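Fibronectin type-III domain-containing protein (Caldanaerobacter subterraneus subsp. tengcongensis, PDB 7JGU) is of unknown precise function, but includes a fibronectin type III-like domain whose surface salt bridges, in its natural form, contribute to extreme thermal stability. Local coordinates at residues 33-38 / 71-76; 5-10 / 78-83; 11-16 / 23-28; 19-24 / 55-60. All blocks are in the same frame, centred on the assembly; numbering follows the deposited sequence. Where two conformers were deposited one is given.

The four contacts trace a fibronectin type III beta sandwich. Contact 1 pairs two inner strands of the four-stranded sheet, whereas contacts 3 and 4 share strand 21-25 and build the three-stranded sheet from it. Contact 2 lays the N-terminal segment along strand 78-88, which borders strand 66-75 of contact 1, and works by van der Waals touch rather than ladder bonds. Leu24 (contacts 3 and 4) meets Ile37 of contact 1 in the core, and Trp26 of contact 3 meets Tyr35 and Leu71. Contact 3 is the most superficial, with a tryptophan and a glutamate outward; contacts 1 and 4 combine buried aliphatics with a tyrosine ring in CH-pi contact, with Val74 CB and the Leu23 CD1 methyl respectively.

Contact 1: 33-38 / 71-76; sequences KYYEIY and LIAVNE. Unlike the reference sequence in segment 71-76: Ile72 (reference Arg).
Two inner strands of the fibronectin type III four-stranded sheet, 34-38 and 71-75, run antiparallel here and open at one end into a classic beta bulge. Among the backbone bonds, Val74 O is gripped twice, by Lys33 N at 2.8 Å and Tyr34 N at 3.2 Å, while Val74 N returns a bond to Tyr34 O; Glu36 and Ile72 exchange the next pair. At the bulge residue Lys33, charge takes over: its chain bends so that NZ reaches the syn lone pair of Glu76 OE2 at 2.7 Å, a salt bridge between exposed ends. Aromatic contact is clearest at Tyr34, whose CG takes the crowded position between backbone N and carbonyl carbon (chi1 69°), which lays the ring over Val74 CB, 3.8 Å from the ring centroid. An alanine at this site would probably cost Val74 that flat cover and expose its methyls. Buried apolar groups line the face towards the other sheet: Leu71 CD1 lies 3.9 Å from Tyr35 CB, small Ala73 accommodates the Tyr35 ring, and Tyr35 meets Trp26 beyond. On the Tyr34 side, Ile72, introduced for arginine, sets its CG1 at the edge of the Tyr38 ring, 4.0 Å from CE1.

Contact 2: 5-10 / 78-83; sequences DEPVGF and GPSNFV
The N-terminal lead into the fibronectin type III sandwich runs alongside strand 78-88, residues 5-10 and 80-83 taking nearly the same direction, 22° apart. Ser80 comes first, its CB 3.3 Å from Asp5 O. Its OG, held between backbone N and carbonyl carbon (chi1 69°), donates to Asn81 O at 2.9 Å from above the carbonyl plane and accepts a hydrogen bond from Ala73 N of the adjoining strand, so a small hydroxyl suits this buried spot. An alanine here would take away the hydroxyl and probably leave both Ala73 N and Asn81 O short of a partner. Next, Asn81 presents its CB to Glu6 OE1 at 3.5 Å, the aliphatic base meeting the tip of an extended glutamate. Phe82 turns from the N-terminal segment, packs on Ile72 and meets the Tyr45 ring edge-to-face. Val83 makes the largest single contribution. Its CG1 is only 2.6 Å from Glu6 OE2, too close for ordinary packing; Val83 was modelled in two conformers, so this one may not coexist with that carboxylate position. Its CG2 packs on Phe10 CD2 at 3.8 Å, beside Pro7, whose rigid ring also lies on Leu71. Val83 O, hydrogen-bonded to Leu71 N, stands 3.7 Å from Phe10 CE2.

Contact 3: 11-16 / 23-28; sequences WVESIP and LLTWSE. Unlike the reference sequence in segment 23-28: Leu23 (reference Arg), Thr25 (reference Arg).
Four backbone hydrogen bonds carry the polar load between strands 11-15 and 23-25. Trp11 and Thr25 form one hydrogen-bonded pair, Trp11 N reaching Thr25 O at 2.9 Å and Thr25 N returning nearly along the C=O axis of Trp11. Glu13 and Leu23 form the other: Glu13 N meets Leu23 O at 2.8 Å, and Leu23 N points almost straight at Glu13 O, with 175° at the hydrogen. Thr25 OG1, anti to its own backbone N, hydrogen-bonds Leu54 O outside the hairpin. That rotamer turns the CG2 methyl back across the pair, where it lies 3.4 Å from Glu13 OE2 and 3.9 Å from Trp11 CE3, two neighbours on the outer face. Leu23 runs beside Glu13 there, its CD2 at 4.1 Å from OE1. Leu23 and Thr25 are both introduced in place of arginines, so Glu13 now faces methyl groups where positive charges probably stood close by. Further along, Ile15, CG1 anti to the carbonyl carbon, brings its CD1 to 3.8 Å from Leu23 N. On the inward face Val12 and Leu24 lie side by side, CG1 to CD1 at 4.1 Å, branched aliphatics fit for the core they share with Phe69. The whole is the opening antiparallel beta hairpin of the fibronectin type III fold, supplying two strands of its three-stranded sheet, the edge 11-15 and the central 21-25.

Contact 4: 19-24 / 55-60; sequences DHTLLL and EYYVTN. Unlike the reference sequence in segment 19-24: Leu23 (reference Arg).
With CG anti to the backbone N (chi1 176°), Leu23 reaches towards strand 55-58, while Tyr57 holds its CG anti to the carbonyl carbon (chi1 -75°) and lays its ring beneath. The result is a well-centred CH-pi contact: Leu23 CD1 stands 3.7 Å from the Tyr57 ring centroid, 5° off the normal. Thr21, its CG2 anti to the backbone N, brings that methyl to the ring's edge, 4.0 Å from Tyr57 CD1. The same torsion sends Thr21 OG1 towards Asn18 OD1, its hydrogen-bond partner, and lets it accept from a water at 2.8 Å that in turn takes the N-H of Asn60, bridging the segments beyond the last pair. Glu55 sets OE1 3.8 Å from Leu23 CD1, a carboxylate beside a methyl of Leu23, which is arginine in the natural sequence. Inward, Leu24 CD1 packs on Val58 CG2 at 3.9 Å, beta-branched valine suiting the extended backbone, and Phe69 covers both. Leu22 with Val58 and Leu24 with Tyr56 each trade two backbone bonds, the shortest being Tyr56 N to Leu24 O at 2.8 Å. Such a ladder joins the central strand 21-25 to the outer strand 55-58 of the three-stranded sheet in the fibronectin type III sandwich.

Contact 1: 33-38 / 71-76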
# COMPACT_ATOMS: atom_id res chain seq x y z
N LYS A 33 -0.84 -14.06 -5.26
CA LYS A 33 -1.84 -13.95 -6.31
C LYS A 33 -2.44 -12.56 -6.39
O LYS A 33 -2.88 -12.13 -7.45
CB LYS A 33 -2.96 -14.97 -6.09
CG LYS A 33 -2.51 -16.41 -6.18
CD LYS A 33 -2.06 -16.75 -7.58
CE LYS A 33 -1.63 -18.20 -7.69
NZ LYS A 33 -2.80 -19.08 -7.88
N TYR A 34 -2.48 -11.84 -5.27
CA TYR A 34 -2.88 -10.44 -5.27
C TYR A 34 -2.35 -9.81 -4.01
O TYR A 34 -1.76 -10.47 -3.15
CB TYR A 34 -4.39 -10.26 -5.44
CG TYR A 34 -5.26 -10.70 -4.30
CD1 TYR A 34 -5.73 -12.00 -4.22
CD2 TYR A 34 -5.69 -9.80 -3.34
CE1 TYR A 34 -6.58 -12.39 -3.20
CE2 TYR A 34 -6.53 -10.18 -2.33
CZ TYR A 34 -6.97 -11.47 -2.26
OH TYR A 34 -7.83 -11.82 -1.24
N TYR A 35 -2.55 -8.50 -3.91
CA TYR A 35 -2.12 -7.68 -2.80
C TYR A 35 -3.30 -6.86 -2.32
O TYR A 35 -4.17 -6.49 -3.11
CB TYR A 35 -0.99 -6.73 -3.23
CG TYR A 35 0.17 -7.43 -3.87
CD1 TYR A 35 0.19 -7.69 -5.23
CD2 TYR A 35 1.23 -7.87 -3.11
CE1 TYR A 35 1.27 -8.36 -5.82
CE2 TYR A 35 2.31 -8.53 -3.69
CZ TYR A 35 2.32 -8.78 -5.04
OH TYR A 35 3.38 -9.44 -5.63
N GLU A 36 -3.32 -6.58 -1.02
CA GLU A 36 -4.37 -5.77 -0.43
C GLU A 36 -3.75 -4.65 0.37
O GLU A 36 -2.80 -4.86 1.11
CB GLU A 36 -5.29 -6.62 0.47
CG GLU A 36 -6.63 -5.98 0.77
CD GLU A 36 -7.68 -6.96 1.23
OE1 GLU A 36 -7.45 -8.19 1.17
OE2 GLU A 36 -8.75 -6.50 1.65
N ILE A 37 -4.29 -3.45 0.19
CA ILE A 37 -3.78 -2.23 0.79
C ILE A 37 -4.81 -1.69 1.76
O ILE A 37 -6.00 -1.60 1.44
CB ILE A 37 -3.54 -1.19 -0.31
CG1 ILE A 37 -2.63 -1.74 -1.40
CG2 ILE A 37 -3.05 0.12 0.29
CD1 ILE A 37 -2.72 -0.94 -2.69
N TYR A 38 -4.31 -1.22 2.89
CA TYR A 38 -5.10 -0.60 3.94
C TYR A 38 -4.50 0.75 4.30
O TYR A 38 -3.29 0.95 4.24
CB TYR A 38 -5.10 -1.46 5.20
CG TYR A 38 -5.67 -2.84 4.97
CD1 TYR A 38 -4.88 -3.84 4.43
CD2 TYR A 38 -6.98 -3.13 5.29
CE1 TYR A 38 -5.39 -5.10 4.21
CE2 TYR A 38 -7.51 -4.40 5.08
CZ TYR A 38 -6.70 -5.38 4.53
OH TYR A 38 -7.18 -6.64 4.33
N LEU A 71 0.25 -3.18 3.76
CA LEU A 71 0.19 -4.02 2.58
C LEU A 71 0.37 -5.46 2.98
O LEU A 71 1.19 -5.77 3.85
CB LEU A 71 1.34 -3.63 1.66
CG LEU A 71 1.55 -4.42 0.39
CD1 LEU A 71 0.47 -4.13 -0.64
CD2 LEU A 71 2.92 -4.09 -0.19
N ILE A 72 -0.44 -6.33 2.37
CA ILE A 72 -0.26 -7.78 2.46
C ILE A 72 -0.26 -8.38 1.07
O ILE A 72 -0.85 -7.83 0.13
CB ILE A 72 -1.33 -8.48 3.31
CG1 ILE A 72 -2.73 -7.91 3.02
CG2 ILE A 72 -1.01 -8.33 4.75
CD1 ILE A 72 -3.87 -8.83 3.45
N ALA A 73 0.37 -9.55 0.95
CA ALA A 73 0.25 -10.39 -0.22
C ALA A 73 -0.65 -11.56 0.16
O ALA A 73 -0.62 -12.03 1.29
CB ALA A 73 1.61 -10.93 -0.63
N VAL A 74 -1.43 -12.05 -0.81
CA VAL A 74 -2.46 -13.05 -0.53
C VAL A 74 -2.43 -14.13 -1.60
O VAL A 74 -2.22 -13.85 -2.79
CB VAL A 74 -3.84 -12.39 -0.49
CG1 VAL A 74 -4.89 -13.37 -0.02
CG2 VAL A 74 -3.84 -11.15 0.38
N ASN A 75 -2.63 -15.37 -1.19
CA ASN A 75 -2.92 -16.46 -2.12
C ASN A 75 -4.00 -17.33 -1.49
O ASN A 75 -4.56 -16.99 -0.43
CB ASN A 75 -1.66 -17.21 -2.56
CG ASN A 75 -1.03 -18.01 -1.47
OD1 ASN A 75 -1.65 -18.35 -0.47
ND2 ASN A 75 0.24 -18.34 -1.65
N GLU A 76 -4.28 -18.46 -2.14
CA GLU A 76 -5.38 -19.32 -1.72
C GLU A 76 -5.17 -19.86 -0.31
O GLU A 76 -6.14 -20.23 0.37
CB GLU A 76 -5.55 -20.49 -2.69
CG GLU A 76 -5.82 -20.08 -4.12
CD GLU A 76 -4.56 -20.01 -4.96
OE1 GLU A 76 -3.46 -19.79 -4.38
OE2 GLU A 76 -4.66 -20.18 -6.19

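Contact 2: 5-10 / 78-83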
# COMPACT_ATOMS: atom_id res chain seq x y z
N ASP A 5 5.29 -14.81 0.57
CA ASP A 5 6.26 -14.02 1.31
C ASP A 5 5.66 -12.65 1.64
O ASP A 5 4.72 -12.18 1.00
CB ASP A 5 7.50 -13.78 0.44
CG ASP A 5 8.42 -14.99 0.35
OD1 ASP A 5 8.17 -16.03 0.98
OD2 ASP A 5 9.43 -14.90 -0.38
N GLU A 6 6.22 -12.01 2.63
CA GLU A 6 5.89 -10.61 2.88
C GLU A 6 6.48 -9.74 1.78
O GLU A 6 7.64 -9.94 1.40
CB GLU A 6 6.49 -10.26 4.24
CG GLU A 6 6.14 -8.94 4.80
CD GLU A 6 6.83 -8.68 6.14
OE1 GLU A 6 6.72 -9.53 7.05
OE2 GLU A 6 7.48 -7.63 6.28
N PRO A 7 5.73 -8.77 1.22
CA PRO A 7 6.33 -7.85 0.25
C PRO A 7 7.44 -7.05 0.90
O PRO A 7 7.41 -6.75 2.09
CB PRO A 7 5.17 -6.95 -0.17
CG PRO A 7 3.95 -7.75 0.12
CD PRO A 7 4.28 -8.51 1.38
N VAL A 8 8.40 -6.69 0.06
CA VAL A 8 9.49 -5.81 0.44
C VAL A 8 9.53 -4.66 -0.55
O VAL A 8 8.80 -4.65 -1.54
CB VAL A 8 10.85 -6.54 0.53
CG1 VAL A 8 10.79 -7.60 1.64
CG2 VAL A 8 11.23 -7.18 -0.79
N GLY A 9 10.37 -3.68 -0.26
CA GLY A 9 10.43 -2.51 -1.12
C GLY A 9 9.13 -1.75 -1.21
O GLY A 9 8.82 -1.20 -2.27
N PHE A 10 8.35 -1.72 -0.14
CA PHE A 10 7.06 -1.03 -0.14
C PHE A 10 7.33 0.45 0.09
O PHE A 10 7.81 0.84 1.16
CB PHE A 10 6.17 -1.58 0.97
CG PHE A 10 4.80 -0.96 1.05
CD1 PHE A 10 4.18 -0.45 -0.06
CD2 PHE A 10 4.13 -0.93 2.26
CE1 PHE A 10 2.90 0.11 0.06
CE2 PHE A 10 2.89 -0.38 2.37
CZ PHE A 10 2.27 0.11 1.26
N GLY A 78 -3.69 -18.19 2.20
CA GLY A 78 -3.81 -17.15 3.18
C GLY A 78 -2.92 -15.96 2.86
O GLY A 78 -2.33 -15.87 1.79
N PRO A 79 -2.83 -15.04 3.81
CA PRO A 79 -2.04 -13.82 3.60
C PRO A 79 -0.65 -13.92 4.19
O PRO A 79 -0.40 -14.72 5.09
CB PRO A 79 -2.87 -12.78 4.36
CG PRO A 79 -3.42 -13.57 5.53
CD PRO A 79 -3.64 -14.97 5.04
N SER A 80 0.25 -13.09 3.69
CA SER A 80 1.52 -12.84 4.35
C SER A 80 1.30 -11.98 5.59
O SER A 80 0.19 -11.56 5.89
CB SER A 80 2.42 -12.06 3.39
OG SER A 80 1.94 -10.73 3.20
N ASN A 81 2.38 -11.69 6.31
CA ASN A 81 2.32 -10.64 7.32
C ASN A 81 2.19 -9.26 6.67
O ASN A 81 2.45 -9.08 5.47
CB ASN A 81 3.57 -10.66 8.21
CG ASN A 81 3.53 -11.76 9.25
OD1 ASN A 81 2.60 -12.57 9.29
ND2 ASN A 81 4.56 -11.81 10.10
N PHE A 82 1.78 -8.28 7.46
CA PHE A 82 1.64 -6.91 7.01
C PHE A 82 2.97 -6.17 7.01
O PHE A 82 3.80 -6.36 7.91
CB PHE A 82 0.73 -6.14 7.97
CG PHE A 82 -0.72 -6.46 7.85
CD1 PHE A 82 -1.51 -5.85 6.89
CD2 PHE A 82 -1.31 -7.36 8.71
CE1 PHE A 82 -2.86 -6.15 6.78
CE2 PHE A 82 -2.65 -7.65 8.62
CZ PHE A 82 -3.42 -7.03 7.65
N VAL A 83 3.13 -5.27 6.04
CA VAL A 83 4.24 -4.33 6.00
C VAL A 83 3.66 -2.94 5.81
O VAL A 83 2.62 -2.78 5.18
CB VAL A 83 5.27 -4.65 4.90
CG1 VAL A 83 5.78 -6.03 5.10
CG2 VAL A 83 4.66 -4.51 3.53

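Contact 3: 11-16 / 23-28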
# COMPACT_ATOMS: atom_id res chain seq x y z
N TRP A 11 7.07 1.25 -0.93
CA TRP A 11 7.36 2.67 -0.93
C TRP A 11 6.11 3.45 -1.28
O TRP A 11 5.31 3.02 -2.12
CB TRP A 11 8.44 2.98 -1.96
CG TRP A 11 9.71 2.22 -1.71
CD1 TRP A 11 10.25 1.87 -0.50
CD2 TRP A 11 10.60 1.69 -2.70
NE1 TRP A 11 11.41 1.17 -0.68
CE2 TRP A 11 11.65 1.03 -2.02
CE3 TRP A 11 10.60 1.69 -4.10
CZ2 TRP A 11 12.69 0.40 -2.69
CZ3 TRP A 11 11.64 1.06 -4.77
CH2 TRP A 11 12.67 0.42 -4.06
N VAL A 12 5.97 4.61 -0.67
CA VAL A 12 4.87 5.52 -0.92
C VAL A 12 5.50 6.76 -1.52
O VAL A 12 6.34 7.41 -0.87
CB VAL A 12 4.12 5.84 0.38
CG1 VAL A 12 2.99 6.83 0.13
CG2 VAL A 12 3.57 4.57 1.01
N GLU A 13 5.14 7.08 -2.76
CA GLU A 13 5.85 8.06 -3.56
C GLU A 13 4.91 9.19 -3.95
O GLU A 13 3.72 9.00 -4.18
CB GLU A 13 6.43 7.41 -4.83
CG GLU A 13 7.55 6.40 -4.55
CD GLU A 13 7.82 5.50 -5.73
OE1 GLU A 13 7.34 5.81 -6.84
OE2 GLU A 13 8.51 4.47 -5.55
N SER A 14 5.49 10.38 -4.01
CA SER A 14 4.76 11.55 -4.45
C SER A 14 4.59 11.51 -5.96
O SER A 14 5.36 10.85 -6.68
CB SER A 14 5.52 12.81 -4.07
OG SER A 14 6.72 12.92 -4.81
N ILE A 15 3.57 12.20 -6.44
CA ILE A 15 3.33 12.40 -7.86
C ILE A 15 3.58 13.87 -8.11
O ILE A 15 3.06 14.72 -7.37
CB ILE A 15 1.88 12.01 -8.22
CG1 ILE A 15 1.72 10.49 -8.08
CG2 ILE A 15 1.52 12.43 -9.61
CD1 ILE A 15 0.45 10.08 -7.41
N PRO A 16 4.36 14.23 -9.13
CA PRO A 16 4.87 15.61 -9.22
C PRO A 16 3.74 16.64 -9.32
O PRO A 16 2.88 16.56 -10.20
CB PRO A 16 5.74 15.59 -10.48
CG PRO A 16 5.37 14.31 -11.21
CD PRO A 16 4.91 13.35 -10.18
N LEU A 23 1.40 7.40 -4.85
CA LEU A 23 1.66 6.19 -5.62
C LEU A 23 2.35 5.18 -4.72
O LEU A 23 3.45 5.43 -4.23
CB LEU A 23 2.52 6.51 -6.83
CG LEU A 23 2.94 5.29 -7.65
CD1 LEU A 23 1.75 4.50 -8.16
CD2 LEU A 23 3.78 5.73 -8.83
N LEU A 24 1.68 4.10 -4.46
CA LEU A 24 2.27 3.00 -3.70
C LEU A 24 2.89 2.00 -4.65
O LEU A 24 2.30 1.67 -5.68
CB LEU A 24 1.16 2.29 -2.91
CG LEU A 24 0.71 2.97 -1.62
CD1 LEU A 24 0.33 4.42 -1.83
CD2 LEU A 24 -0.43 2.19 -1.00
N THR A 25 4.06 1.49 -4.30
CA THR A 25 4.68 0.45 -5.10
C THR A 25 5.39 -0.53 -4.19
O THR A 25 5.75 -0.21 -3.05
CB THR A 25 5.65 1.01 -6.14
OG1 THR A 25 5.95 -0.01 -7.09
CG2 THR A 25 6.93 1.45 -5.48
N TRP A 26 5.59 -1.73 -4.69
CA TRP A 26 6.21 -2.79 -3.91
C TRP A 26 6.81 -3.81 -4.86
O TRP A 26 6.54 -3.82 -6.06
CB TRP A 26 5.20 -3.45 -2.94
CG TRP A 26 3.98 -3.93 -3.63
CD1 TRP A 26 3.79 -5.16 -4.20
CD2 TRP A 26 2.77 -3.20 -3.87
NE1 TRP A 26 2.57 -5.22 -4.77
CE2 TRP A 26 1.90 -4.04 -4.58
CE3 TRP A 26 2.35 -1.90 -3.56
CZ2 TRP A 26 0.65 -3.65 -4.99
CZ3 TRP A 26 1.10 -1.52 -3.95
CH2 TRP A 26 0.27 -2.38 -4.68
N SER A 27 7.59 -4.71 -4.29
CA SER A 27 8.27 -5.70 -5.12
C SER A 27 7.35 -6.87 -5.46
O SER A 27 6.41 -7.18 -4.75
CB SER A 27 9.49 -6.24 -4.38
OG SER A 27 9.08 -6.99 -3.25
N GLU A 28 7.68 -7.54 -6.56
CA GLU A 28 7.04 -8.81 -6.87
C GLU A 28 7.33 -9.76 -5.72
O GLU A 28 8.44 -9.78 -5.19
CB GLU A 28 7.62 -9.35 -8.16
CG GLU A 28 6.85 -10.52 -8.71
CD GLU A 28 7.26 -10.91 -10.12
OE1 GLU A 28 6.71 -11.90 -10.62
OE2 GLU A 28 8.12 -10.22 -10.71

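Contact 4: 19-24 / 55-60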
# COMPACT_ATOMS: atom_id res chain seq x y z
N ASP A 19 -1.02 17.08 -4.86
CA ASP A 19 -1.12 16.96 -3.41
C ASP A 19 -2.33 16.15 -2.96
O ASP A 19 -2.67 16.16 -1.78
CB ASP A 19 -1.13 18.34 -2.75
CG ASP A 19 0.10 19.16 -3.09
OD1 ASP A 19 1.18 18.58 -3.32
OD2 ASP A 19 -0.02 20.40 -3.13
N HIS A 20 -2.99 15.45 -3.88
CA HIS A 20 -4.19 14.69 -3.58
C HIS A 20 -4.04 13.21 -3.88
O HIS A 20 -5.02 12.47 -3.79
CB HIS A 20 -5.35 15.25 -4.39
CG HIS A 20 -5.79 16.60 -3.94
ND1 HIS A 20 -5.24 17.76 -4.44
CD2 HIS A 20 -6.68 16.98 -3.00
CE1 HIS A 20 -5.81 18.80 -3.85
NE2 HIS A 20 -6.69 18.35 -2.98
N THR A 21 -2.84 12.77 -4.23
CA THR A 21 -2.64 11.40 -4.69
C THR A 21 -1.28 10.95 -4.21
O THR A 21 -0.34 11.74 -4.15
CB THR A 21 -2.62 11.37 -6.24
OG1 THR A 21 -3.71 12.13 -6.77
CG2 THR A 21 -2.68 9.94 -6.74
N LEU A 22 -1.18 9.66 -3.90
CA LEU A 22 0.09 9.02 -3.62
C LEU A 22 0.18 7.74 -4.44
O LEU A 22 -0.83 7.07 -4.67
CB LEU A 22 0.24 8.68 -2.13
CG LEU A 22 0.43 9.91 -1.23
CD1 LEU A 22 0.30 9.51 0.24
CD2 LEU A 22 1.76 10.58 -1.50
N LEU A 23 1.40 7.40 -4.85
CA LEU A 23 1.66 6.19 -5.62
C LEU A 23 2.35 5.18 -4.72
O LEU A 23 3.45 5.43 -4.23
CB LEU A 23 2.52 6.51 -6.83
CG LEU A 23 2.94 5.29 -7.65
CD1 LEU A 23 1.75 4.50 -8.16
CD2 LEU A 23 3.78 5.73 -8.83
N LEU A 24 1.68 4.10 -4.46
CA LEU A 24 2.27 3.00 -3.70
C LEU A 24 2.89 2.00 -4.65
O LEU A 24 2.30 1.67 -5.68
CB LEU A 24 1.16 2.29 -2.91
CG LEU A 24 0.71 2.97 -1.62
CD1 LEU A 24 0.33 4.42 -1.83
CD2 LEU A 24 -0.43 2.19 -1.00
N GLU A 55 1.80 -1.76 -8.20
CA GLU A 55 1.66 -0.37 -7.82
C GLU A 55 0.19 -0.02 -7.76
O GLU A 55 -0.65 -0.71 -8.34
CB GLU A 55 2.37 0.56 -8.80
CG GLU A 55 1.77 0.59 -10.19
CD GLU A 55 2.34 1.70 -11.07
OE1 GLU A 55 3.43 2.23 -10.75
OE2 GLU A 55 1.70 2.04 -12.09
N TYR A 56 -0.11 1.08 -7.07
CA TYR A 56 -1.50 1.50 -6.94
C TYR A 56 -1.54 2.98 -6.60
O TYR A 56 -0.84 3.41 -5.68
CB TYR A 56 -2.23 0.69 -5.84
CG TYR A 56 -3.73 0.83 -5.92
CD1 TYR A 56 -4.48 -0.02 -6.74
CD2 TYR A 56 -4.40 1.80 -5.20
CE1 TYR A 56 -5.85 0.09 -6.83
CE2 TYR A 56 -5.79 1.93 -5.32
CZ TYR A 56 -6.50 1.08 -6.14
OH TYR A 56 -7.86 1.21 -6.25
N TYR A 57 -2.37 3.73 -7.31
CA TYR A 57 -2.58 5.14 -7.02
C TYR A 57 -3.71 5.31 -6.02
O TYR A 57 -4.83 4.88 -6.28
CB TYR A 57 -2.94 5.90 -8.30
CG TYR A 57 -1.81 6.14 -9.23
CD1 TYR A 57 -1.00 7.26 -9.11
CD2 TYR A 57 -1.54 5.25 -10.26
CE1 TYR A 57 0.04 7.49 -9.98
CE2 TYR A 57 -0.52 5.47 -11.14
CZ TYR A 57 0.27 6.60 -10.99
OH TYR A 57 1.30 6.83 -11.86
N VAL A 58 -3.41 5.87 -4.86
CA VAL A 58 -4.42 6.20 -3.87
C VAL A 58 -4.80 7.65 -4.09
O VAL A 58 -3.96 8.55 -3.98
CB VAL A 58 -3.93 5.94 -2.44
CG1 VAL A 58 -5.00 6.31 -1.43
CG2 VAL A 58 -3.51 4.48 -2.30
N THR A 59 -6.06 7.87 -4.39
CA THR A 59 -6.53 9.17 -4.83
C THR A 59 -7.43 9.79 -3.77
O THR A 59 -7.76 9.18 -2.75
CB THR A 59 -7.33 9.03 -6.13
OG1 THR A 59 -8.44 8.15 -5.89
CG2 THR A 59 -6.47 8.48 -7.24
N ASN A 60 -7.82 11.04 -4.03
CA ASN A 60 -8.74 11.80 -3.18
C ASN A 60 -8.21 11.92 -1.75
O ASN A 60 -8.97 11.89 -0.78
CB ASN A 60 -10.15 11.21 -3.23
CG ASN A 60 -10.74 11.31 -4.62
OD1 ASN A 60 -10.53 12.30 -5.33
ND2 ASN A 60 -11.48 10.29 -5.03
O HOH W 1 -6.49 12.27 -6.60